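Local structure of ORF112 (Cyprinid herpesvirus 3, 4WCG) at residues L47-A58 with P89-P97. The protein binds left-handed Z-DNA through its Zalpha domain, the part of the longer viral protein captured in this structure. Residues are numbered along the deposited sequence; the frame is centred on the assembly and turned at random.
Sequences LAYLGTKQGAKA and PQHPVWYLP. With nucleotides of chain D.
Five direct hydrogen bonds join Gly55, Ala56 and the Gln54 side chain to the backbone of 94-96. Trp94 and Ala56 form a single antiparallel hydrogen-bonded bridge: Trp94 N donates to Ala56 O at 2.9 Å, and Ala56 N to Trp94 O at 3.2 Å. Trp94 O also accepts from Gly55 N (2.8 Å), from a direction tilted out of the carbonyl plane, whereas Ala56 N lies on an in-plane lone pair. Gly55 and Ala56 both face Trp94, a beta bulge, and glycine in the first position at positive phi (80°) makes it the G1 type.

Gln54 uses its whole amide. Its chain bends at chi2 (-83°), bringing OE1 to Leu96 N at 2.8 Å and NE2 to Leu96 O at 3.1 Å, both nearly straight (168°). The two bonds to one residue fix the amide's rotation, and OE1 also meets the edge of the Tyr95 ring.

Apolar contacts flank these bonds. Leu96 CD1 presses on Leu47 CD2 at 3.5 Å, tighter than usual, while its CD2 branch lies against Gly51 CA. Val93 CG1 is likewise tight on Gly55 CA, and CG2 rests beside the Lys57 chain. The Trp94 indole meets Tyr77 of helix 69-81 edge-to-face.

One water accepts from Ala58 N and donates to Pro92 O, the Pro92 ring itself packing on DG3 of chain D, its CG 3.6 Å from O5'. In this winged helix-turn-helix domain, the chemistry implies that three backbone bonds and the two-point grip of the Gln54 amide tie the wing's returning strand to the connection between helix 40-52 and helix 58-65, linking the DNA-contacting proline to the helical body.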
ATOM      1  N   LEU A  47       9.546  -4.216  10.152  1.00 22.80           N
ATOM      2  CA  LEU A  47       9.123  -3.045  10.913  1.00 21.87           C
ATOM      3  C   LEU A  47      10.195  -2.675  11.933  1.00 27.16           C
ATOM      4  O   LEU A  47      10.454  -1.494  12.191  1.00 27.52           O
ATOM      5  CB  LEU A  47       7.790  -3.312  11.611  1.00 23.15           C
ATOM      6  CG  LEU A  47       6.603  -3.461  10.659  1.00 23.99           C
ATOM      7  CD1 LEU A  47       5.359  -3.892  11.419  1.00 28.86           C
ATOM      8  CD2 LEU A  47       6.328  -2.150   9.954  1.00 26.02           C
ATOM      9  N   ALA A  48      10.822  -3.684  12.528  1.00 25.77           N
ATOM     10  CA  ALA A  48      11.862  -3.405  13.496  1.00 28.63           C
ATOM     11  C   ALA A  48      13.062  -2.716  12.862  1.00 27.63           C
ATOM     12  O   ALA A  48      13.637  -1.808  13.455  1.00 30.45           O
ATOM     13  CB  ALA A  48      12.295  -4.678  14.191  1.00 28.15           C
ATOM     14  N   TYR A  49      13.453  -3.161  11.669  1.00 25.96           N
ATOM     15  CA  TYR A  49      14.553  -2.513  10.968  1.00 28.11           C
ATOM     16  C   TYR A  49      14.196  -1.049  10.707  1.00 26.83           C
ATOM     17  O   TYR A  49      15.000  -0.151  10.951  1.00 28.50           O
ATOM     18  CB  TYR A  49      14.864  -3.231   9.649  1.00 25.60           C
ATOM     19  CG  TYR A  49      16.068  -2.669   8.912  1.00 29.11           C
ATOM     20  CD1 TYR A  49      15.953  -1.545   8.101  1.00 27.52           C
ATOM     21  CD2 TYR A  49      17.319  -3.254   9.040  1.00 37.04           C
ATOM     22  CE1 TYR A  49      17.049  -1.024   7.433  1.00 26.05           C
ATOM     23  CE2 TYR A  49      18.423  -2.740   8.372  1.00 43.13           C
ATOM     24  CZ  TYR A  49      18.279  -1.625   7.566  1.00 34.60           C
ATOM     25  OH  TYR A  49      19.375  -1.107   6.906  1.00 42.49           O
ATOM     26  N   LEU A  50      12.983  -0.810  10.232  1.00 26.98           N
ATOM     27  CA  LEU A  50      12.574   0.544   9.871  1.00 28.86           C
ATOM     28  C   LEU A  50      12.522   1.468  11.076  1.00 30.18           C
ATOM     29  O   LEU A  50      12.766   2.671  10.954  1.00 33.49           O
ATOM     30  CB  LEU A  50      11.214   0.519   9.172  1.00 26.60           C
ATOM     31  CG  LEU A  50      11.298  -0.085   7.780  1.00 23.94           C
ATOM     32  CD1 LEU A  50       9.910  -0.220   7.154  1.00 25.26           C
ATOM     33  CD2 LEU A  50      12.199   0.781   6.903  1.00 29.91           C
ATOM     34  N   GLY A  51      12.228   0.896  12.241  1.00 31.50           N
ATOM     35  CA  GLY A  51      12.200   1.656  13.477  1.00 34.41           C
ATOM     36  C   GLY A  51      13.582   2.156  13.836  1.00 35.92           C
ATOM     37  O   GLY A  51      13.732   3.103  14.610  1.00 47.70           O
ATOM     38  N   THR A  52      14.597   1.512  13.268  1.00 38.78           N
ATOM     39  CA  THR A  52      15.983   1.860  13.540  1.00 45.87           C
ATOM     40  C   THR A  52      16.536   2.808  12.474  1.00 39.26           C
ATOM     41  O   THR A  52      17.397   3.645  12.756  1.00 41.91           O
ATOM     42  CB  THR A  52      16.866   0.597  13.614  1.00 44.92           C
ATOM     43  OG1 THR A  52      16.241  -0.382  14.455  1.00 50.02           O
ATOM     44  CG2 THR A  52      18.205   0.934  14.177  1.00 44.82           C
ATOM     45  N   LYS A  53      16.022   2.682  11.260  1.00 35.06           N
ATOM     46  CA  LYS A  53      16.483   3.471  10.123  1.00 33.81           C
ATOM     47  C   LYS A  53      15.348   3.804   9.166  1.00 34.26           C
ATOM     48  O   LYS A  53      14.987   2.992   8.314  1.00 41.90           O
ATOM     49  CB  LYS A  53      17.588   2.727   9.365  1.00 47.03           C
ATOM     50  N   GLN A  54      14.788   5.000   9.312  1.00 36.56           N
ATOM     51  CA  GLN A  54      13.768   5.500   8.388  1.00 31.44           C
ATOM     52  C   GLN A  54      14.359   5.735   7.009  1.00 27.91           C
ATOM     53  O   GLN A  54      15.531   6.095   6.879  1.00 33.85           O
ATOM     54  CB  GLN A  54      13.176   6.809   8.913  1.00 32.62           C
ATOM     55  CG  GLN A  54      12.359   6.678  10.175  1.00 44.77           C
ATOM     56  CD  GLN A  54      10.935   6.251   9.894  1.00 31.05           C
ATOM     57  OE1 GLN A  54      10.560   6.027   8.742  1.00 28.38           O
ATOM     58  NE2 GLN A  54      10.130   6.155  10.942  1.00 33.01           N
ATOM     59  N   GLY A  55      13.567   5.538   5.967  1.00 25.32           N
ATOM     60  CA  GLY A  55      14.034   5.866   4.644  1.00 25.43           C
ATOM     61  C   GLY A  55      14.938   4.789   4.058  1.00 31.37           C
ATOM     62  O   GLY A  55      15.860   5.090   3.299  1.00 34.52           O
ATOM     63  N   ALA A  56      14.655   3.533   4.389  1.00 26.02           N
ATOM     64  CA  ALA A  56      15.520   2.425   3.996  1.00 24.53           C
ATOM     65  C   ALA A  56      15.106   1.828   2.659  1.00 23.27           C
ATOM     66  O   ALA A  56      13.947   1.893   2.266  1.00 22.53           O
ATOM     67  CB  ALA A  56      15.509   1.350   5.056  1.00 30.87           C
ATOM     68  N   LYS A  57      16.083   1.244   1.969  1.00 25.07           N
ATOM     69  CA  LYS A  57      15.804   0.495   0.757  1.00 23.10           C
ATOM     70  C   LYS A  57      15.684  -0.991   1.057  1.00 23.78           C
ATOM     71  O   LYS A  57      16.302  -1.488   1.996  1.00 24.72           O
ATOM     72  CB  LYS A  57      16.902   0.727  -0.272  1.00 26.97           C
ATOM     73  CG  LYS A  57      16.966   2.148  -0.792  1.00 33.67           C
ATOM     74  CD  LYS A  57      17.973   2.271  -1.911  1.00 43.64           C
ATOM     75  CE  LYS A  57      17.746   3.540  -2.712  1.00 59.05           C
ATOM     76  NZ  LYS A  57      18.467   3.502  -4.016  1.00 66.79           N
ATOM     77  N   ALA A  58      14.892  -1.696   0.252  1.00 21.60           N
ATOM     78  CA  ALA A  58      14.698  -3.132   0.437  1.00 21.21           C
ATOM     79  C   ALA A  58      16.002  -3.928   0.410  1.00 26.31           C
ATOM     80  O   ALA A  58      16.144  -4.902   1.157  1.00 24.33           O
ATOM     81  CB  ALA A  58      13.749  -3.672  -0.623  1.00 22.90           C
ATOM     82  N   PRO A  89       6.992   8.807  -2.250  1.00 27.33           N
ATOM     83  CA  PRO A  89       6.129   8.960  -3.429  1.00 28.18           C
ATOM     84  C   PRO A  89       6.842   8.741  -4.773  1.00 33.25           C
ATOM     85  O   PRO A  89       6.178   8.356  -5.739  1.00 36.46           O
ATOM     86  CB  PRO A  89       5.624  10.403  -3.307  1.00 31.37           C
ATOM     87  CG  PRO A  89       6.582  11.083  -2.372  1.00 40.00           C
ATOM     88  CD  PRO A  89       7.035  10.021  -1.420  1.00 31.47           C
ATOM     89  N   GLN A  90       8.156   8.951  -4.838  1.00 25.70           N
ATOM     90  CA  GLN A  90       8.895   8.864  -6.104  1.00 28.88           C
ATOM     91  C   GLN A  90       9.997   7.793  -6.133  1.00 34.67           C
ATOM     92  O   GLN A  90      10.481   7.429  -7.202  1.00 40.33           O
ATOM     93  CB  GLN A  90       9.522  10.221  -6.432  1.00 36.11           C
ATOM     94  N   HIS A  91      10.408   7.311  -4.968  1.00 27.55           N
ATOM     95  CA  HIS A  91      11.571   6.418  -4.874  1.00 26.78           C
ATOM     96  C   HIS A  91      11.232   5.173  -4.081  1.00 22.13           C
ATOM     97  O   HIS A  91      10.311   5.196  -3.283  1.00 22.46           O
ATOM     98  CB  HIS A  91      12.752   7.143  -4.218  1.00 31.63           C
ATOM     99  CG  HIS A  91      13.189   8.372  -4.949  1.00 33.63           C
ATOM    100  ND1 HIS A  91      13.561   8.357  -6.276  1.00 45.21           N
ATOM    101  CD2 HIS A  91      13.326   9.653  -4.533  1.00 41.67           C
ATOM    102  CE1 HIS A  91      13.902   9.579  -6.648  1.00 53.29           C
ATOM    103  NE2 HIS A  91      13.769  10.384  -5.609  1.00 53.61           N
ATOM    104  N   PRO A  92      11.978   4.074  -4.297  1.00 22.38           N
ATOM    105  CA  PRO A  92      11.767   2.845  -3.529  1.00 22.35           C
ATOM    106  C   PRO A  92      12.467   2.933  -2.183  1.00 21.18           C
ATOM    107  O   PRO A  92      13.402   2.193  -1.874  1.00 22.59           O
ATOM    108  CB  PRO A  92      12.392   1.765  -4.415  1.00 22.87           C
ATOM    109  CG  PRO A  92      13.507   2.498  -5.115  1.00 25.59           C
ATOM    110  CD  PRO A  92      12.958   3.880  -5.381  1.00 24.78           C
ATOM    111  N   VAL A  93      11.981   3.866  -1.382  1.00 19.30           N
ATOM    112  CA  VAL A  93      12.514   4.121  -0.052  1.00 21.96           C
ATOM    113  C   VAL A  93      11.340   4.042   0.925  1.00 20.81           C
ATOM    114  O   VAL A  93      10.237   4.486   0.598  1.00 21.46           O
ATOM    115  CB  VAL A  93      13.232   5.484  -0.037  1.00 25.36           C
ATOM    116  CG1 VAL A  93      13.305   6.071   1.341  1.00 32.14           C
ATOM    117  CG2 VAL A  93      14.617   5.336  -0.683  1.00 29.73           C
ATOM    118  N   TRP A  94      11.554   3.465   2.106  1.00 18.88           N
ATOM    119  CA  TRP A  94      10.441   3.078   2.978  1.00 19.18           C
ATOM    120  C   TRP A  94      10.505   3.715   4.362  1.00 21.09           C
ATOM    121  O   TRP A  94      11.574   3.822   4.989  1.00 19.67           O
ATOM    122  CB  TRP A  94      10.392   1.550   3.123  1.00 19.31           C
ATOM    123  CG  TRP A  94      10.137   0.906   1.796  1.00 17.12           C
ATOM    124  CD1 TRP A  94      11.068   0.538   0.848  1.00 19.62           C
ATOM    125  CD2 TRP A  94       8.859   0.598   1.234  1.00 16.74           C
ATOM    126  NE1 TRP A  94      10.438   0.027  -0.249  1.00 19.60           N
ATOM    127  CE2 TRP A  94       9.083   0.040  -0.043  1.00 19.84           C
ATOM    128  CE3 TRP A  94       7.545   0.729   1.690  1.00 20.04           C
ATOM    129  CZ2 TRP A  94       8.033  -0.391  -0.863  1.00 20.36           C
ATOM    130  CZ3 TRP A  94       6.516   0.318   0.882  1.00 18.93           C
ATOM    131  CH2 TRP A  94       6.762  -0.247  -0.385  1.00 21.67           C
ATOM    132  N   TYR A  95       9.328   4.117   4.830  1.00 20.15           N
ATOM    133  CA  TYR A  95       9.176   4.775   6.110  1.00 19.09           C
ATOM    134  C   TYR A  95       8.199   4.047   7.014  1.00 18.94           C
ATOM    135  O   TYR A  95       7.309   3.329   6.570  1.00 18.99           O
ATOM    136  CB  TYR A  95       8.699   6.216   5.916  1.00 19.30           C
ATOM    137  CG  TYR A  95       9.593   7.014   5.016  1.00 22.25           C
ATOM    138  CD1 TYR A  95      10.732   7.646   5.510  1.00 22.81           C
ATOM    139  CD2 TYR A  95       9.293   7.147   3.670  1.00 24.94           C
ATOM    140  CE1 TYR A  95      11.557   8.370   4.662  1.00 24.82           C
ATOM    141  CE2 TYR A  95      10.103   7.875   2.823  1.00 29.05           C
ATOM    142  CZ  TYR A  95      11.231   8.483   3.327  1.00 24.93           C
ATOM    143  OH  TYR A  95      12.024   9.216   2.476  1.00 27.57           O
ATOM    144  N   LEU A  96       8.351   4.303   8.301  1.00 24.04           N
ATOM    145  CA  LEU A  96       7.458   3.772   9.302  1.00 25.75           C
ATOM    146  C   LEU A  96       6.591   4.909   9.835  1.00 32.61           C
ATOM    147  O   LEU A  96       7.108   5.771  10.544  1.00 37.13           O
ATOM    148  CB  LEU A  96       8.294   3.142  10.423  1.00 26.16           C
ATOM    149  CG  LEU A  96       7.654   2.362  11.560  1.00 30.66           C
ATOM    150  CD1 LEU A  96       7.069   1.068  11.054  1.00 37.00           C
ATOM    151  CD2 LEU A  96       8.696   2.113  12.646  1.00 32.60           C
ATOM    152  N   PRO A  97       5.287   4.922   9.502  1.00 26.00           N
ATOM    153  CA  PRO A  97       4.376   5.973   9.996  1.00 33.97           C
ATOM    154  C   PRO A  97       4.273   5.996  11.517  1.00 35.29           C
ATOM    155  O   PRO A  97       4.359   4.912  12.097  1.00 37.00           O
ATOM    156  CB  PRO A  97       3.021   5.598   9.379  1.00 33.53           C
ATOM    157  CG  PRO A  97       3.352   4.722   8.215  1.00 40.25           C
ATOM    158  CD  PRO A  97       4.591   3.974   8.611  1.00 32.12           C
TER
ATOM    159  P    DG D   3      15.202   2.291  -8.973  1.00 23.40           P
ATOM    160  OP1  DG D   3      15.656   3.695  -9.149  1.00 24.98           O
ATOM    161  OP2  DG D   3      15.839   1.429  -7.958  1.00 24.07           O
ATOM    162  O5'  DG D   3      13.641   2.332  -8.733  1.00 20.81           O
ATOM    163  C5'  DG D   3      12.916   1.113  -8.595  1.00 19.86           C
ATOM    164  C4'  DG D   3      11.441   1.407  -8.505  1.00 16.91           C
ATOM    165  O4'  DG D   3      11.046   2.130  -9.686  1.00 20.12           O
ATOM    166  C3'  DG D   3      10.559   0.174  -8.443  1.00 18.45           C
ATOM    167  O3'  DG D   3      10.240  -0.093  -7.100  1.00 17.23           O
ATOM    168  C2'  DG D   3       9.313   0.569  -9.227  1.00 19.39           C
ATOM    169  C1'  DG D   3       9.767   1.722 -10.118  1.00 20.57           C
ATOM    170  N9   DG D   3       9.854   1.387 -11.536  1.00 19.30           N
ATOM    171  C8   DG D   3       9.273   2.066 -12.577  1.00 20.16           C
ATOM    172  N7   DG D   3       9.532   1.551 -13.748  1.00 20.62           N
ATOM    173  C5   DG D   3      10.340   0.452 -13.467  1.00 18.83           C
ATOM    174  C6   DG D   3      10.920  -0.496 -14.337  1.00 18.64           C
ATOM    175  O6   DG D   3      10.857  -0.544 -15.574  1.00 22.72           O
ATOM    176  N1   DG D   3      11.649  -1.464 -13.638  1.00 16.48           N
ATOM    177  C2   DG D   3      11.809  -1.478 -12.279  1.00 16.66           C
ATOM    178  N2   DG D   3      12.562  -2.462 -11.778  1.00 16.83           N
ATOM    179  N3   DG D   3      11.276  -0.597 -11.458  1.00 17.12           N
ATOM    180  C4   DG D   3      10.544   0.334 -12.113  1.00 18.44           C
TER
HETATM  181  O   HOH W   1      13.790  -0.453  -2.100  1.00 23.52           O